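PDB 3NQK: uncharacterized protein from Bacteroides ovatus, which is of unknown function but combines an E-set-clan domain of unknown function (DUF4973) with a BT_3044-like C-terminal domain. Local coordinates for residues K170-I175 against K293-G298; E242-G247 against E274-D279; Y164-M169 against D187-Y192; K217-V222 against K233-S238. All coordinates share one frame; numbering follows the deposited sequence.

Overall arrangement
All four contacts are antiparallel strand pairings in one curled sheet within the BT_3044-like C-terminal region. All are partly buried, interactions 1 to 3 with a buried aromatic or apolar side, interaction 4 with a more polar, water-bridged edge. In the adjoining interactions 1 and 2, Arg295 of strand 292-307 forms a salt bridge with Asp276 of strand 264-279. Interaction 4 pairs the hairpin 219-224/230-234, and Ile220 packs on Tyr275 of interaction 2. Interaction 3 joins strands 162-165 and 188-193; its Met169 touches Val296. In interactions 1 and 2 one face is mainly apolar, while the other gathers Arg295, Glu244 and Asp276 among neutral side chains. Interaction 3 buries an arginine; interaction 4 adds an amide-carboxylate bond and waters to its backbone pairing.

Interaction 1: residues K170-I175 against K293-G298; sequences KVYTYI and KYRVAG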
loop_
_atom_site.group_PDB
_atom_site.type_symbol
_atom_site.label_atom_id
_atom_site.label_comp_id
_atom_site.label_asym_id
_atom_site.label_seq_id
_atom_site.Cartn_x
_atom_site.Cartn_y
_atom_site.Cartn_z
ATOM N N LYS A 170 21.981 -10.177 -29.672
ATOM C CA LYS A 170 23.210 -10.730 -30.206
ATOM C C LYS A 170 24.225 -9.639 -30.488
ATOM O O LYS A 170 23.878 -8.555 -30.994
ATOM C CB LYS A 170 22.927 -11.522 -31.472
ATOM C CG LYS A 170 22.137 -12.834 -31.240
ATOM C CD LYS A 170 22.120 -13.671 -32.500
ATOM C CE LYS A 170 21.615 -15.070 -32.247
ATOM N NZ LYS A 170 21.998 -15.980 -33.379
ATOM N N VAL A 171 25.481 -9.919 -30.169
ATOM C CA VAL A 171 26.547 -8.972 -30.398
ATOM C C VAL A 171 27.634 -9.579 -31.286
ATOM O O VAL A 171 28.339 -10.510 -30.895
ATOM C CB VAL A 171 27.126 -8.518 -29.097
ATOM C CG1 VAL A 171 28.291 -7.578 -29.337
ATOM C CG2 VAL A 171 26.025 -7.833 -28.247
ATOM N N TYR A 172 27.728 -9.073 -32.498
ATOM C CA TYR A 172 28.680 -9.587 -33.481
ATOM C C TYR A 172 29.907 -8.699 -33.561
ATOM O O TYR A 172 29.791 -7.479 -33.604
ATOM C CB TYR A 172 28.034 -9.634 -34.856
ATOM C CG TYR A 172 26.720 -10.398 -34.928
ATOM C CD1 TYR A 172 25.508 -9.759 -34.680
ATOM C CD2 TYR A 172 26.689 -11.740 -35.325
ATOM C CE1 TYR A 172 24.298 -10.437 -34.798
ATOM C CE2 TYR A 172 25.487 -12.428 -35.431
ATOM C CZ TYR A 172 24.293 -11.767 -35.167
ATOM O OH TYR A 172 23.102 -12.439 -35.266
ATOM N N THR A 173 31.077 -9.318 -33.643
ATOM C CA THR A 173 32.326 -8.590 -33.809
ATOM C C THR A 173 32.601 -8.336 -35.272
ATOM O O THR A 173 32.541 -9.229 -36.052
ATOM C CB THR A 173 33.499 -9.413 -33.289
ATOM O OG1 THR A 173 33.314 -9.690 -31.910
ATOM C CG2 THR A 173 34.804 -8.672 -33.488
ATOM N N TYR A 174 32.949 -7.122 -35.631
ATOM C CA TYR A 174 33.393 -6.862 -36.996
ATOM C C TYR A 174 34.751 -7.485 -37.217
ATOM O O TYR A 174 35.711 -7.183 -36.501
ATOM C CB TYR A 174 33.481 -5.367 -37.279
ATOM C CG TYR A 174 32.172 -4.728 -37.692
ATOM C CD1 TYR A 174 31.149 -4.533 -36.770
ATOM C CD2 TYR A 174 31.985 -4.259 -38.980
ATOM C CE1 TYR A 174 29.953 -3.915 -37.137
ATOM C CE2 TYR A 174 30.794 -3.636 -39.357
ATOM C CZ TYR A 174 29.788 -3.466 -38.426
ATOM O OH TYR A 174 28.623 -2.857 -38.791
ATOM N N ILE A 175 34.817 -8.380 -38.192
ATOM C CA ILE A 175 36.067 -8.982 -38.621
ATOM C C ILE A 175 36.241 -8.709 -40.123
ATOM O O ILE A 175 35.415 -9.141 -40.938
ATOM C CB ILE A 175 36.060 -10.498 -38.387
ATOM C CG1 ILE A 175 35.952 -10.810 -36.903
ATOM C CG2 ILE A 175 37.312 -11.131 -38.961
ATOM C CD1 ILE A 175 36.038 -12.313 -36.588
ATOM N N LYS A 293 34.889 -2.872 -33.296
ATOM C CA LYS A 293 33.528 -2.503 -33.693
ATOM C C LYS A 293 32.578 -3.678 -33.496
ATOM O O LYS A 293 32.919 -4.816 -33.806
ATOM C CB LYS A 293 33.527 -2.080 -35.165
ATOM C CG LYS A 293 32.249 -1.385 -35.641
ATOM C CD LYS A 293 32.408 -0.848 -37.077
ATOM C CE LYS A 293 31.272 0.109 -37.449
ATOM N NZ LYS A 293 31.552 0.846 -38.724
ATOM N N TYR A 294 31.372 -3.398 -33.009
ATOM C CA TYR A 294 30.386 -4.439 -32.808
ATOM C C TYR A 294 29.087 -4.071 -33.441
ATOM O O TYR A 294 28.695 -2.921 -33.426
ATOM C CB TYR A 294 30.143 -4.688 -31.322
ATOM C CG TYR A 294 31.352 -5.187 -30.548
ATOM C CD1 TYR A 294 31.753 -6.514 -30.614
ATOM C CD2 TYR A 294 32.028 -4.349 -29.690
ATOM C CE1 TYR A 294 32.853 -6.961 -29.892
ATOM C CE2 TYR A 294 33.104 -4.783 -28.960
ATOM C CZ TYR A 294 33.525 -6.073 -29.062
ATOM O OH TYR A 294 34.620 -6.470 -28.323
ATOM N N ARG A 295 28.402 -5.070 -33.988
ATOM C CA ARG A 295 27.033 -4.911 -34.395
ATOM C C ARG A 295 26.155 -5.545 -33.331
ATOM O O ARG A 295 26.335 -6.707 -33.001
ATOM C CB ARG A 295 26.787 -5.597 -35.731
ATOM C CG ARG A 295 25.290 -5.707 -36.117
ATOM C CD ARG A 295 24.686 -4.355 -36.342
ATOM N NE ARG A 295 25.273 -3.711 -37.503
ATOM C CZ ARG A 295 24.838 -3.872 -38.749
ATOM N NH1 ARG A 295 23.773 -4.627 -38.998
ATOM N NH2 ARG A 295 25.456 -3.263 -39.745
ATOM N N VAL A 296 25.227 -4.769 -32.776
ATOM C CA VAL A 296 24.291 -5.274 -31.747
ATOM C C VAL A 296 22.915 -5.363 -32.357
ATOM O O VAL A 296 22.426 -4.389 -32.923
ATOM C CB VAL A 296 24.197 -4.321 -30.558
ATOM C CG1 VAL A 296 23.351 -4.942 -29.447
ATOM C CG2 VAL A 296 25.573 -3.957 -30.045
ATOM N N ALA A 297 22.271 -6.511 -32.241
ATOM C CA ALA A 297 20.956 -6.679 -32.858
ATOM C C ALA A 297 20.098 -7.665 -32.109
ATOM O O ALA A 297 20.568 -8.724 -31.715
ATOM C CB ALA A 297 21.108 -7.124 -34.298
ATOM N N GLY A 298 18.811 -7.326 -31.960
ATOM C CA GLY A 298 17.830 -8.227 -31.349
ATOM C C GLY A 298 16.819 -7.494 -30.483
ATOM O O GLY A 298 16.349 -6.396 -30.835
HETATM O O HOH W 1 36.401 -4.524 -35.362
#
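Tyr174 and Lys293 meet where the ring of one lies against the extended aliphatic chain of the other. Lys293 CD stands 3.7 Å from the centroid of the Tyr174 ring, almost exactly on its normal, a CH-pi contact over the centre of the face. The ammonium reaches further along, and Lys293 NZ, 5.0 Å from that centroid, adds at most a weak cation-pi attraction.

Strands 169-175 and 292-307 pair antiparallel as neighbours in the C-terminal sheet. Lys170 with Ala297 and Tyr172 with Arg295 are hydrogen-bonded pairs with two bonds each, and Tyr174 N adds a bond of 2.9 Å to Lys293 O. A water bridges Tyr174 O and Lys293 N beyond it.

On the face of Val171, Thr173, Tyr294 and Val296 the contact is mostly apolar. Val171 CG1, anti to its backbone N (chi1 177°), comes 3.8 Å from Tyr294 CD1, while Val171 CG2 lies 4.1 Å from Val296 CG1. The polar exception is Thr173 OG1, at the edge of the Tyr294 ring, 3.4 Å from Tyr294 CE1.

On the face of Arg295 its guanidinium meets the Tyr174 hydroxyl: Arg295 NH2 gives Tyr174 OH a weak hydrogen bond of 3.3 Å. Its stronger partners are Asp276 and Glu274 on strand 264-279. These two acids would probably balance most of the guanidinium charge, with the tyrosine hydroxyl a minor third partner.

Interaction 2: residues E242-G247 against E274-D279; sequences EFELIG and EYDFQD
Phe243 and Tyr275 form the close-packed side of this contact. Phe243 CE1 lies over one face of the Tyr275 ring, offset toward the rim, with the ring planes 45° apart. Tyr275 CG takes the crowded position between its backbone N and carbonyl carbon (chi1 62°), which sets it 3.5 Å from Phe243 CE1. Ile220 and Met232 also pack on Tyr275, and Gly204 N bonds its hydroxyl. An alanine in place of Phe243 would probably open a gap over that face of Tyr275. The backbones join at the open end of the hairpin 244-257/264-279: Glu244 and Asp276 are a hydrogen-bonded antiparallel pair, and Ile246 N bonds Glu274 O at 3.0 Å. On the opposite face the fit is looser and charged. Glu244 OE1 is 4.2 Å from Asp276 OD2, a like-charge repulsion that the salt-bridged Arg295 would probably ease. Ile246 CD1 rests 3.7 Å from Asp276 OD2, beside the exposed Glu242, whose CG lies 3.9 Å from Gln278 OE1.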
loop_
_atom_site.group_PDB
_atom_site.type_symbol
_atom_site.label_atom_id
_atom_site.label_comp_id
_atom_site.label_asym_id
_atom_site.label_seq_id
_atom_site.Cartn_x
_atom_site.Cartn_y
_atom_site.Cartn_z
ATOM N N GLU A 242 31.441 6.018 -31.474
ATOM C CA GLU A 242 30.920 5.938 -32.838
ATOM C C GLU A 242 29.605 5.128 -32.885
ATOM O O GLU A 242 29.456 4.191 -33.691
ATOM C CB GLU A 242 31.965 5.321 -33.802
ATOM C CG GLU A 242 33.279 6.162 -34.003
ATOM C CD GLU A 242 33.022 7.561 -34.628
ATOM O OE1 GLU A 242 32.145 7.683 -35.528
ATOM O OE2 GLU A 242 33.709 8.528 -34.224
ATOM N N PHE A 243 28.671 5.489 -32.013
ATOM C CA PHE A 243 27.371 4.882 -32.018
ATOM C C PHE A 243 26.649 5.236 -33.281
ATOM O O PHE A 243 26.717 6.369 -33.741
ATOM C CB PHE A 243 26.561 5.375 -30.842
ATOM C CG PHE A 243 25.152 4.873 -30.828
ATOM C CD1 PHE A 243 24.858 3.608 -30.328
ATOM C CD2 PHE A 243 24.105 5.675 -31.291
ATOM C CE1 PHE A 243 23.538 3.138 -30.288
ATOM C CE2 PHE A 243 22.783 5.216 -31.252
ATOM C CZ PHE A 243 22.502 3.945 -30.758
ATOM N N GLU A 244 25.898 4.272 -33.816
ATOM C CA GLU A 244 25.160 4.469 -35.056
ATOM C C GLU A 244 23.900 3.581 -35.076
ATOM O O GLU A 244 23.987 2.359 -35.104
ATOM C CB GLU A 244 26.062 4.147 -36.247
ATOM C CG GLU A 244 25.596 4.742 -37.579
ATOM C CD GLU A 244 26.378 4.172 -38.781
ATOM O OE1 GLU A 244 27.462 3.562 -38.557
ATOM O OE2 GLU A 244 25.893 4.312 -39.936
ATOM N N LEU A 245 22.740 4.213 -35.017
ATOM C CA LEU A 245 21.481 3.498 -35.014
ATOM C C LEU A 245 21.187 2.963 -36.408
ATOM O O LEU A 245 21.408 3.653 -37.402
ATOM C CB LEU A 245 20.366 4.433 -34.568
ATOM C CG LEU A 245 18.998 3.804 -34.330
ATOM C CD1 LEU A 245 19.051 2.821 -33.174
ATOM C CD2 LEU A 245 17.942 4.901 -34.074
ATOM N N ILE A 246 20.693 1.737 -36.481
ATOM C CA ILE A 246 20.339 1.124 -37.765
ATOM C C ILE A 246 18.844 0.766 -37.805
ATOM O O ILE A 246 18.386 -0.111 -37.082
ATOM C CB ILE A 246 21.165 -0.135 -38.011
ATOM C CG1 ILE A 246 22.639 0.234 -38.138
ATOM C CG2 ILE A 246 20.665 -0.892 -39.292
ATOM C CD1 ILE A 246 23.563 -0.963 -38.150
ATOM N N GLY A 247 18.105 1.420 -38.688
ATOM C CA GLY A 247 16.662 1.210 -38.774
ATOM C C GLY A 247 15.942 2.122 -37.795
ATOM O O GLY A 247 16.443 3.213 -37.459
ATOM N N GLU A 274 18.741 -2.255 -33.273
ATOM C CA GLU A 274 19.930 -2.705 -33.949
ATOM C C GLU A 274 20.849 -1.529 -34.100
ATOM O O GLU A 274 20.423 -0.477 -34.523
ATOM C CB GLU A 274 19.570 -3.274 -35.313
ATOM C CG GLU A 274 20.780 -3.758 -36.138
ATOM C CD GLU A 274 20.371 -4.602 -37.369
ATOM O OE1 GLU A 274 19.217 -4.445 -37.865
ATOM O OE2 GLU A 274 21.206 -5.417 -37.825
ATOM N N TYR A 275 22.106 -1.681 -33.700
ATOM C CA TYR A 275 23.070 -0.569 -33.814
ATOM C C TYR A 275 24.509 -1.028 -33.898
ATOM O O TYR A 275 24.825 -2.180 -33.634
ATOM C CB TYR A 275 22.914 0.401 -32.634
ATOM C CG TYR A 275 23.180 -0.205 -31.250
ATOM C CD1 TYR A 275 24.468 -0.358 -30.765
ATOM C CD2 TYR A 275 22.132 -0.544 -30.414
ATOM C CE1 TYR A 275 24.701 -0.893 -29.478
ATOM C CE2 TYR A 275 22.345 -1.068 -29.154
ATOM C CZ TYR A 275 23.625 -1.236 -28.681
ATOM O OH TYR A 275 23.813 -1.760 -27.396
ATOM N N ASP A 276 25.377 -0.104 -34.268
ATOM C CA ASP A 276 26.805 -0.340 -34.255
ATOM C C ASP A 276 27.422 0.522 -33.199
ATOM O O ASP A 276 26.922 1.618 -32.927
ATOM C CB ASP A 276 27.435 0.053 -35.601
ATOM C CG ASP A 276 27.188 -0.960 -36.693
ATOM O OD1 ASP A 276 26.978 -2.153 -36.378
ATOM O OD2 ASP A 276 27.263 -0.561 -37.885
ATOM N N PHE A 277 28.540 0.057 -32.633
ATOM C CA PHE A 277 29.393 0.895 -31.787
ATOM C C PHE A 277 30.765 0.290 -31.672
ATOM O O PHE A 277 31.002 -0.821 -32.122
ATOM C CB PHE A 277 28.788 1.080 -30.413
ATOM C CG PHE A 277 29.091 -0.025 -29.462
ATOM C CD1 PHE A 277 28.383 -1.213 -29.511
ATOM C CD2 PHE A 277 30.032 0.150 -28.459
ATOM C CE1 PHE A 277 28.643 -2.239 -28.600
ATOM C CE2 PHE A 277 30.307 -0.878 -27.549
ATOM C CZ PHE A 277 29.611 -2.066 -27.621
ATOM N N GLN A 278 31.682 1.037 -31.085
ATOM C CA GLN A 278 33.070 0.591 -30.925
ATOM C C GLN A 278 33.456 0.634 -29.484
ATOM O O GLN A 278 33.080 1.569 -28.767
ATOM C CB GLN A 278 34.017 1.509 -31.694
ATOM C CG GLN A 278 33.751 1.564 -33.155
ATOM C CD GLN A 278 34.821 2.320 -33.919
ATOM O OE1 GLN A 278 35.575 3.140 -33.346
ATOM N NE2 GLN A 278 34.901 2.059 -35.208
ATOM N N ASP A 279 34.257 -0.350 -29.062
ATOM C CA ASP A 279 34.817 -0.379 -27.718
ATOM C C ASP A 279 36.241 0.033 -27.859
ATOM O O ASP A 279 37.009 -0.610 -28.557
ATOM C CB ASP A 279 34.708 -1.789 -27.107
ATOM C CG ASP A 279 35.434 -1.921 -25.758
ATOM O OD1 ASP A 279 36.248 -1.042 -25.425
ATOM O OD2 ASP A 279 35.228 -2.942 -25.067
#

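Interaction 3: residues Y164-M169 against D187-Y192; sequences YTASSM and DKRTGY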
loop_
_atom_site.group_PDB
_atom_site.type_symbol
_atom_site.label_atom_id
_atom_site.label_comp_id
_atom_site.label_asym_id
_atom_site.label_seq_id
_atom_site.Cartn_x
_atom_site.Cartn_y
_atom_site.Cartn_z
ATOM N N TYR A 164 16.587 -5.877 -17.705
ATOM C CA TYR A 164 16.022 -6.475 -18.913
ATOM C C TYR A 164 16.660 -7.839 -19.203
ATOM O O TYR A 164 17.901 -7.981 -19.165
ATOM C CB TYR A 164 16.258 -5.560 -20.118
ATOM C CG TYR A 164 15.300 -4.381 -20.235
ATOM C CD1 TYR A 164 15.411 -3.284 -19.406
ATOM C CD2 TYR A 164 14.344 -4.342 -21.237
ATOM C CE1 TYR A 164 14.557 -2.191 -19.543
ATOM C CE2 TYR A 164 13.502 -3.251 -21.389
ATOM C CZ TYR A 164 13.607 -2.188 -20.541
ATOM O OH TYR A 164 12.760 -1.102 -20.698
ATOM N N THR A 165 15.827 -8.837 -19.494
ATOM C CA THR A 165 16.330 -10.108 -19.991
ATOM C C THR A 165 16.940 -9.846 -21.351
ATOM O O THR A 165 16.322 -9.202 -22.181
ATOM C CB THR A 165 15.231 -11.111 -20.135
ATOM O OG1 THR A 165 14.694 -11.418 -18.833
ATOM C CG2 THR A 165 15.762 -12.392 -20.804
ATOM N N ALA A 166 18.170 -10.318 -21.573
ATOM C CA ALA A 166 18.911 -9.965 -22.813
ATOM C C ALA A 166 19.372 -11.155 -23.602
ATOM O O ALA A 166 20.299 -11.036 -24.409
ATOM C CB ALA A 166 20.099 -9.079 -22.481
ATOM N N SER A 167 18.682 -12.286 -23.444
ATOM C CA SER A 167 19.086 -13.529 -24.107
ATOM C C SER A 167 18.896 -13.493 -25.614
ATOM O O SER A 167 19.488 -14.299 -26.324
ATOM C CB SER A 167 18.335 -14.736 -23.513
ATOM O OG SER A 167 16.936 -14.531 -23.503
ATOM N N SER A 168 18.062 -12.571 -26.107
ATOM C CA SER A 168 17.818 -12.467 -27.561
ATOM C C SER A 168 18.622 -11.354 -28.204
ATOM O O SER A 168 18.406 -11.029 -29.374
ATOM C CB SER A 168 16.331 -12.253 -27.852
ATOM O OG SER A 168 15.614 -13.457 -27.731
HETATM N N MSE A 169 19.521 -10.737 -27.436
HETATM C CA MSE A 169 20.371 -9.667 -27.973
HETATM C C MSE A 169 21.690 -10.254 -28.389
HETATM O O MSE A 169 22.439 -10.784 -27.556
HETATM C CB MSE A 169 20.605 -8.566 -26.935
HETATM C CG MSE A 169 21.429 -7.406 -27.480
HETATM SE SE MSE A 169 21.893 -6.117 -26.162
HETATM C CE MSE A 169 23.192 -7.203 -25.204
ATOM N N ASP A 187 22.982 -12.733 -20.285
ATOM C CA ASP A 187 21.634 -13.050 -19.854
ATOM C C ASP A 187 20.780 -11.817 -19.471
ATOM O O ASP A 187 19.577 -11.878 -19.535
ATOM C CB ASP A 187 21.646 -14.114 -18.724
ATOM C CG ASP A 187 22.493 -13.709 -17.543
ATOM O OD1 ASP A 187 22.923 -12.528 -17.484
ATOM O OD2 ASP A 187 22.751 -14.588 -16.673
ATOM N N LYS A 188 21.413 -10.694 -19.143
ATOM C CA LYS A 188 20.654 -9.501 -18.723
ATOM C C LYS A 188 21.445 -8.191 -18.880
ATOM O O LYS A 188 22.670 -8.190 -18.851
ATOM C CB LYS A 188 20.237 -9.644 -17.263
ATOM C CG LYS A 188 21.418 -9.503 -16.282
ATOM C CD LYS A 188 21.032 -9.890 -14.849
ATOM C CE LYS A 188 22.253 -9.867 -13.908
ATOM N NZ LYS A 188 21.885 -10.340 -12.540
ATOM N N ARG A 189 20.715 -7.076 -18.989
ATOM C CA ARG A 189 21.312 -5.746 -19.038
ATOM C C ARG A 189 20.451 -4.801 -18.228
ATOM O O ARG A 189 19.219 -4.913 -18.234
ATOM C CB ARG A 189 21.401 -5.233 -20.480
ATOM C CG ARG A 189 22.310 -6.044 -21.416
ATOM C CD ARG A 189 23.771 -6.001 -20.972
ATOM N NE ARG A 189 24.390 -4.696 -21.218
ATOM C CZ ARG A 189 25.653 -4.404 -20.930
ATOM N NH1 ARG A 189 26.430 -5.301 -20.352
ATOM N NH2 ARG A 189 26.136 -3.212 -21.210
ATOM N N THR A 190 21.080 -3.852 -17.552
ATOM C CA THR A 190 20.357 -2.947 -16.701
ATOM C C THR A 190 20.024 -1.661 -17.415
ATOM O O THR A 190 20.889 -1.030 -18.023
ATOM C CB THR A 190 21.154 -2.616 -15.448
ATOM O OG1 THR A 190 21.563 -3.833 -14.806
ATOM C CG2 THR A 190 20.304 -1.774 -14.472
ATOM N N GLY A 191 18.744 -1.300 -17.381
ATOM C CA GLY A 191 18.278 -0.022 -17.905
ATOM C C GLY A 191 18.063 0.933 -16.749
ATOM O O GLY A 191 17.255 0.661 -15.852
ATOM N N TYR A 192 18.802 2.041 -16.758
ATOM C CA TYR A 192 18.799 3.001 -15.651
ATOM C C TYR A 192 17.929 4.198 -15.967
ATOM O O TYR A 192 17.851 4.613 -17.095
ATOM C CB TYR A 192 20.227 3.482 -15.374
ATOM C CG TYR A 192 21.240 2.370 -15.113
ATOM C CD1 TYR A 192 21.874 1.713 -16.172
ATOM C CD2 TYR A 192 21.601 2.021 -13.818
ATOM C CE1 TYR A 192 22.841 0.705 -15.943
ATOM C CE2 TYR A 192 22.571 1.005 -13.571
ATOM C CZ TYR A 192 23.184 0.365 -14.647
ATOM O OH TYR A 192 24.132 -0.606 -14.424
#
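The Tyr164 ring has Arg189 O at its edge, near the ring plane, while Gly191 N approaches obliquely, 4.4 Å from Tyr164 CD1. Phe201 meets this ring edge-to-face, and Tyr164 OH bonds the carbonyl of Tyr160. The flat Arg189 guanidinium is likewise held from beyond the two segments, by NH2 to Tyr202 O and NH1 to Ile206 O. Tyr164 and Arg189 form a hydrogen-bonded antiparallel pair: Tyr164 N to Arg189 O is 2.9 Å and Arg189 N to Tyr164 O 3.0 Å.

Further along, Ala166 N gives Asp187 O a hydrogen bond of 2.9 Å that is nearly straight (N-H...O 172°) but comes from well above the carbonyl plane. Ala166 also begins a type I turn, closed by Met169 N to Ala166 O. The turn brings the selenomethionine Met169 back toward Arg189, whose CG lies beside its own backbone N (chi1 -64°). That CG is 3.9 Å from Ala166 CB and 4.1 Å from Met169 CE, so the aliphatic root of the buried arginine sits among apolar groups.

Strand 162-165 runs between strands 188-193 and 292-307, bonding to the latter through Thr165 and Thr301, while Met169 packs on Val296 and on Phe273 of strand 264-279.

Interaction 4: residues K217-V222 against K233-S238; sequences KYKINV and KQDDPS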
loop_
_atom_site.group_PDB
_atom_site.type_symbol
_atom_site.label_atom_id
_atom_site.label_comp_id
_atom_site.label_asym_id
_atom_site.label_seq_id
_atom_site.Cartn_x
_atom_site.Cartn_y
_atom_site.Cartn_z
ATOM N N LYS A 217 31.084 6.672 -21.084
ATOM C CA LYS A 217 31.189 6.955 -22.501
ATOM C C LYS A 217 30.320 6.046 -23.371
ATOM O O LYS A 217 29.983 6.404 -24.471
ATOM C CB LYS A 217 32.663 6.915 -22.935
ATOM C CG LYS A 217 33.450 8.176 -22.449
ATOM C CD LYS A 217 34.930 8.168 -22.828
ATOM C CE LYS A 217 35.591 9.541 -22.522
ATOM N NZ LYS A 217 34.803 10.702 -23.123
ATOM N N TYR A 218 29.869 4.927 -22.819
ATOM C CA TYR A 218 29.073 3.958 -23.579
ATOM C C TYR A 218 27.569 4.011 -23.283
ATOM O O TYR A 218 26.824 3.136 -23.724
ATOM C CB TYR A 218 29.600 2.543 -23.324
ATOM C CG TYR A 218 31.045 2.348 -23.763
ATOM C CD1 TYR A 218 31.363 2.122 -25.090
ATOM C CD2 TYR A 218 32.073 2.408 -22.854
ATOM C CE1 TYR A 218 32.672 1.956 -25.491
ATOM C CE2 TYR A 218 33.394 2.230 -23.247
ATOM C CZ TYR A 218 33.688 2.024 -24.556
ATOM O OH TYR A 218 35.018 1.866 -24.945
ATOM N N LYS A 219 27.112 5.056 -22.594
ATOM C CA LYS A 219 25.665 5.200 -22.298
ATOM C C LYS A 219 24.860 5.433 -23.573
ATOM O O LYS A 219 25.246 6.230 -24.413
ATOM C CB LYS A 219 25.412 6.376 -21.323
ATOM C CG LYS A 219 25.948 6.158 -19.888
ATOM C CD LYS A 219 26.076 7.495 -19.089
ATOM C CE LYS A 219 24.970 7.686 -18.063
ATOM N NZ LYS A 219 25.239 8.862 -17.168
ATOM N N ILE A 220 23.737 4.736 -23.701
ATOM C CA ILE A 220 22.802 4.966 -24.795
ATOM C C ILE A 220 21.470 5.407 -24.200
ATOM O O ILE A 220 20.835 4.649 -23.486
ATOM C CB ILE A 220 22.548 3.686 -25.609
ATOM C CG1 ILE A 220 23.851 3.074 -26.082
ATOM C CG2 ILE A 220 21.650 3.985 -26.801
ATOM C CD1 ILE A 220 23.656 1.800 -26.835
ATOM N N ASN A 221 21.070 6.645 -24.469
ATOM C CA ASN A 221 19.810 7.165 -23.956
ATOM C C ASN A 221 18.661 6.661 -24.802
ATOM O O ASN A 221 18.728 6.688 -26.028
ATOM C CB ASN A 221 19.817 8.696 -23.946
ATOM C CG ASN A 221 20.826 9.272 -22.962
ATOM O OD1 ASN A 221 20.958 8.792 -21.840
ATOM N ND2 ASN A 221 21.553 10.304 -23.392
ATOM N N VAL A 222 17.606 6.202 -24.146
ATOM C CA VAL A 222 16.474 5.611 -24.831
ATOM C C VAL A 222 15.174 6.253 -24.376
ATOM O O VAL A 222 14.822 6.192 -23.205
ATOM C CB VAL A 222 16.412 4.120 -24.547
ATOM C CG1 VAL A 222 15.213 3.494 -25.227
ATOM C CG2 VAL A 222 17.688 3.459 -24.998
ATOM N N LYS A 233 19.975 7.331 -28.689
ATOM C CA LYS A 233 21.118 8.160 -29.045
ATOM C C LYS A 233 22.182 8.064 -27.978
ATOM O O LYS A 233 21.869 7.953 -26.804
ATOM C CB LYS A 233 20.672 9.602 -29.207
ATOM C CG LYS A 233 21.675 10.490 -29.927
ATOM C CD LYS A 233 21.187 11.954 -29.992
ATOM C CE LYS A 233 22.244 12.871 -30.624
ATOM N NZ LYS A 233 21.818 14.302 -30.637
ATOM N N GLN A 234 23.445 8.073 -28.383
ATOM C CA GLN A 234 24.545 8.066 -27.421
ATOM C C GLN A 234 24.449 9.289 -26.548
ATOM O O GLN A 234 23.984 10.344 -26.996
ATOM C CB GLN A 234 25.912 8.041 -28.125
ATOM C CG GLN A 234 26.363 9.396 -28.721
ATOM C CD GLN A 234 25.658 9.746 -30.025
ATOM O OE1 GLN A 234 24.986 8.907 -30.625
ATOM N NE2 GLN A 234 25.841 10.982 -30.486
ATOM N N ASP A 235 24.878 9.154 -25.299
ATOM C CA ASP A 235 24.843 10.261 -24.343
ATOM C C ASP A 235 26.014 11.188 -24.597
ATOM O O ASP A 235 25.876 12.395 -24.523
ATOM C CB ASP A 235 24.905 9.723 -22.910
ATOM C CG ASP A 235 24.911 10.821 -21.871
ATOM O OD1 ASP A 235 23.843 11.411 -21.619
ATOM O OD2 ASP A 235 25.971 11.050 -21.265
ATOM N N ASP A 236 27.175 10.597 -24.917
ATOM C CA ASP A 236 28.390 11.359 -25.203
ATOM C C ASP A 236 28.191 12.282 -26.392
ATOM O O ASP A 236 28.067 11.827 -27.518
ATOM C CB ASP A 236 29.567 10.411 -25.485
ATOM C CG ASP A 236 30.908 11.159 -25.684
ATOM O OD1 ASP A 236 30.912 12.418 -25.700
ATOM O OD2 ASP A 236 31.948 10.480 -25.818
ATOM N N PRO A 237 28.213 13.589 -26.148
ATOM C CA PRO A 237 28.009 14.524 -27.252
ATOM C C PRO A 237 29.000 14.338 -28.409
ATOM O O PRO A 237 28.636 14.575 -29.549
ATOM C CB PRO A 237 28.190 15.907 -26.593
ATOM C CG PRO A 237 28.749 15.629 -25.203
ATOM C CD PRO A 237 28.339 14.270 -24.842
ATOM N N SER A 238 30.236 13.907 -28.120
ATOM C CA SER A 238 31.262 13.753 -29.200
ATOM C C SER A 238 31.262 12.350 -29.806
ATOM O O SER A 238 32.072 12.042 -30.671
ATOM C CB SER A 238 32.670 14.110 -28.693
ATOM O OG SER A 238 33.153 13.152 -27.778
HETATM O O HOH W 2 31.329 7.711 -26.672
HETATM O O HOH W 3 27.441 7.781 -24.670
HETATM O O HOH W 4 21.930 9.891 -19.671
HETATM O O HOH W 5 21.580 11.634 -25.975
#
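Asn221 reaches across to Asp235 from beside its own backbone N, CG lying anti to the carbonyl carbon (chi1 -66°). Its CB is 3.6 Å from Lys233 O. CG then stands 3.9 Å from Asp235 OD1. ND2 gives Asp235 OD1 an almost straight hydrogen bond of 3.1 Å (173°), lying in the amide plane and using the anti lone pair of OD1, with amide and carboxylate planes nearly perpendicular. A water joins ND2 to Gln234 O, and Asn221 OD1 accepts from a second water, which also donates to Asp235 OD1. An alanine here would probably leave the Asp235 carboxylate without its amide partner and freer to turn.

The backbone beneath is the hairpin 219-224/230-234, where Asn221 and Lys233 are a hydrogen-bonded antiparallel pair. Asp235 N bonds Lys219 O at 3.1 Å where the second strand is giving way to a loop. Past it, Asp236 OD1 accepts from Ser238 N, an Asx turn, and from Ser238 OG. Waters link Lys217 O to Asp236 OD2 and N, and Lys217 NZ stands 3.9 Å from Asp236 OD2, a long salt bridge. Lys219 packs CB to CB on Asp235 at 3.7 Å but pairs its ammonium with Asp120.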